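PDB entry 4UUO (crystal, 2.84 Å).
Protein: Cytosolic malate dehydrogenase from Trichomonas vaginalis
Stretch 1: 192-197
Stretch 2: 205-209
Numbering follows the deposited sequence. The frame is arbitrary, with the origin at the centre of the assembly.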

ATOM      1  N   ASP A 192     -17.543  14.794 -16.025  1.00103.02           N
ATOM      2  CA  ASP A 192     -18.771  14.630 -16.795  1.00113.36           C
ATOM      3  C   ASP A 192     -19.696  13.599 -16.151  1.00121.42           C
ATOM      4  O   ASP A 192     -19.382  12.409 -16.096  1.00119.12           O
ATOM      5  CB  ASP A 192     -18.436  14.232 -18.237  1.00109.40           C
ATOM      6  CG  ASP A 192     -19.655  14.187 -19.136  1.00110.37           C
ATOM      7  OD1 ASP A 192     -20.743  14.622 -18.705  1.00131.60           O
ATOM      8  OD2 ASP A 192     -19.520  13.724 -20.289  1.00106.44           O
ATOM      9  N   THR A 193     -20.842  14.075 -15.673  1.00124.23           N
ATOM     10  CA  THR A 193     -21.796  13.231 -14.964  1.00115.73           C
ATOM     11  C   THR A 193     -23.135  13.170 -15.668  1.00111.65           C
ATOM     12  O   THR A 193     -24.162  12.962 -15.027  1.00120.87           O
ATOM     13  CB  THR A 193     -22.039  13.736 -13.531  1.00116.60           C
ATOM     14  OG1 THR A 193     -22.068  15.169 -13.531  1.00127.95           O
ATOM     15  CG2 THR A 193     -20.941  13.257 -12.604  1.00105.82           C
ATOM     16  N   THR A 194     -23.130  13.356 -16.983  1.00119.24           N
ATOM     17  CA  THR A 194     -24.381  13.416 -17.736  1.00111.19           C
ATOM     18  C   THR A 194     -24.719  12.083 -18.395  1.00110.74           C
ATOM     19  O   THR A 194     -25.781  11.926 -18.992  1.00138.99           O
ATOM     20  CB  THR A 194     -24.325  14.511 -18.803  1.00112.10           C
ATOM     21  OG1 THR A 194     -23.335  14.175 -19.783  1.00132.06           O
ATOM     22  CG2 THR A 194     -23.959  15.836 -18.161  1.00112.30           C
ATOM     23  N   HIS A 195     -23.809  11.124 -18.278  1.00114.26           N
ATOM     24  CA  HIS A 195     -24.035   9.781 -18.792  1.00108.40           C
ATOM     25  C   HIS A 195     -24.027   8.774 -17.652  1.00118.95           C
ATOM     26  O   HIS A 195     -24.195   7.575 -17.868  1.00120.86           O
ATOM     27  CB  HIS A 195     -22.967   9.403 -19.817  1.00111.17           C
ATOM     28  CG  HIS A 195     -22.370  10.574 -20.530  1.00114.60           C
ATOM     29  ND1 HIS A 195     -22.958  11.154 -21.635  1.00107.67           N
ATOM     30  CD2 HIS A 195     -21.233  11.272 -20.299  1.00100.79           C
ATOM     31  CE1 HIS A 195     -22.209  12.159 -22.050  1.00111.59           C
ATOM     32  NE2 HIS A 195     -21.156  12.252 -21.256  1.00105.17           N
ATOM     33  N   ALA A 196     -23.829   9.275 -16.436  1.00124.49           N
ATOM     34  CA  ALA A 196     -23.638   8.420 -15.270  1.00107.89           C
ATOM     35  C   ALA A 196     -24.940   7.785 -14.776  1.00122.62           C
ATOM     36  O   ALA A 196     -26.021   8.378 -14.881  1.00113.06           O
ATOM     37  CB  ALA A 196     -22.981   9.211 -14.151  1.00105.88           C
ATOM     38  N   THR A 197     -24.817   6.571 -14.244  1.00133.20           N
ATOM     39  CA  THR A 197     -25.949   5.824 -13.697  1.00143.42           C
ATOM     40  C   THR A 197     -25.623   5.282 -12.302  1.00133.27           C
ATOM     41  O   THR A 197     -24.459   5.243 -11.903  1.00113.70           O
ATOM     42  CB  THR A 197     -26.357   4.650 -14.619  1.00135.59           C
ATOM     43  OG1 THR A 197     -25.275   3.715 -14.727  1.00135.78           O
ATOM     44  CG2 THR A 197     -26.717   5.159 -16.004  1.00121.67           C
ATOM     45  N   VAL A 205     -31.249   4.239 -12.042  1.00154.72           N
ATOM     46  CA  VAL A 205     -31.636   5.541 -12.581  1.00156.65           C
ATOM     47  C   VAL A 205     -30.391   6.352 -12.949  1.00156.06           C
ATOM     48  O   VAL A 205     -29.348   6.230 -12.303  1.00147.53           O
ATOM     49  CB  VAL A 205     -32.490   6.342 -11.574  1.00161.42           C
ATOM     50  CG1 VAL A 205     -33.233   7.467 -12.282  1.00171.59           C
ATOM     51  CG2 VAL A 205     -33.473   5.424 -10.862  1.00170.06           C
ATOM     52  N   LYS A 206     -30.496   7.173 -13.989  1.00148.25           N
ATOM     53  CA  LYS A 206     -29.373   8.001 -14.414  1.00127.65           C
ATOM     54  C   LYS A 206     -29.100   9.124 -13.420  1.00125.25           C
ATOM     55  O   LYS A 206     -29.991   9.911 -13.102  1.00128.98           O
ATOM     56  CB  LYS A 206     -29.628   8.586 -15.803  1.00122.80           C
ATOM     57  CG  LYS A 206     -29.445   7.592 -16.933  1.00120.33           C
ATOM     58  CD  LYS A 206     -29.576   8.254 -18.299  1.00130.80           C
ATOM     59  CE  LYS A 206     -28.519   9.329 -18.519  1.00135.32           C
ATOM     60  NZ  LYS A 206     -28.854  10.601 -17.820  1.00145.00           N
ATOM     61  N   VAL A 207     -27.858   9.182 -12.944  1.00124.19           N
ATOM     62  CA  VAL A 207     -27.399  10.208 -12.010  1.00126.84           C
ATOM     63  C   VAL A 207     -27.835  11.604 -12.443  1.00138.19           C
ATOM     64  O   VAL A 207     -28.231  12.426 -11.616  1.00137.35           O
ATOM     65  CB  VAL A 207     -25.854  10.170 -11.865  1.00110.26           C
ATOM     66  CG1 VAL A 207     -25.329  11.392 -11.112  1.00100.18           C
ATOM     67  CG2 VAL A 207     -25.419   8.882 -11.183  1.00113.77           C
ATOM     68  N   ALA A 208     -27.784  11.845 -13.752  1.00143.79           N
ATOM     69  CA  ALA A 208     -28.136  13.137 -14.329  1.00145.25           C
ATOM     70  C   ALA A 208     -29.533  13.630 -13.918  1.00139.01           C
ATOM     71  O   ALA A 208     -29.674  14.760 -13.449  1.00131.17           O
ATOM     72  CB  ALA A 208     -28.025  13.070 -15.845  1.00146.20           C
ATOM     73  N   ASP A 209     -30.558  12.797 -14.085  1.00138.31           N
ATOM     74  CA  ASP A 209     -31.913  13.223 -13.726  1.00152.37           C
ATOM     75  C   ASP A 209     -32.312  12.754 -12.323  1.00158.57           C
ATOM     76  O   ASP A 209     -33.450  12.348 -12.090  1.00173.95           O
ATOM     77  CB  ASP A 209     -32.940  12.742 -14.771  1.00153.57           C
ATOM     78  CG  ASP A 209     -32.833  11.255 -15.082  1.00147.32           C
ATOM     79  OD1 ASP A 209     -32.531  10.457 -14.169  1.00147.02           O
ATOM     80  OD2 ASP A 209     -33.069  10.880 -16.252  1.00137.76           O
TER

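A single hydrogen bond joins the two stretches, and its acceptor does double duty: A196 O receives V207 N at 2.8 Å, with an N-H...O angle of 131°, while K206 CA lies 3.4 Å from the same A196 O in a CA-H...O contact. One carbonyl thus meets two consecutive residues of the partner, the amide of V207 and the alpha carbon of K206. The bond flanks an antiparallel bridge between T197 and K206, a non-hydrogen-bonded pair whose CA atoms stand 4.1 Å apart. Non-hydrogen-bonded antiparallel pairs lie closer than hydrogen-bonded ones, and this one is on the short side; in such a pair the two residues do not bond to each other through their own amides and carbonyls. T197 and K206 direct their side chains to the same face of the sheet, where T197 CG2 meets K206 CG at 3.8 Å, methyl against methylene. Beyond that point the lysine chain runs back along stretch 1, and K206 NZ comes to 3.5 Å from T194 O, a polar approach near the carbonyl's partial negative charge, without a hydrogen bond. V207 points toward stretch 1: V207 CB packs 3.8 Å from A196 CB, an apolar contact, and V207 CG2 rests 3.8 Å from the backbone carbon T197 C. Past the bridge the backbones spread to 5.1 Å between T194 CA and A208 CA, and contact there is looser: A208 CB sits 4.0 Å from T193 O and also 4.0 Å from T194 O. Stretch 1 is braced internally by D192. D192 OD1 accepts T194 N at 3.2 Å and T194 OG1 at 2.8 Å, while D192 OD2 accepts H195 NE2 at a very short 2.4 Å. In stretch 2, a weak bond from D209 N to K206 O, 3.1 Å, closes the turn. Together the stretches bury 322 Å², counting both sides.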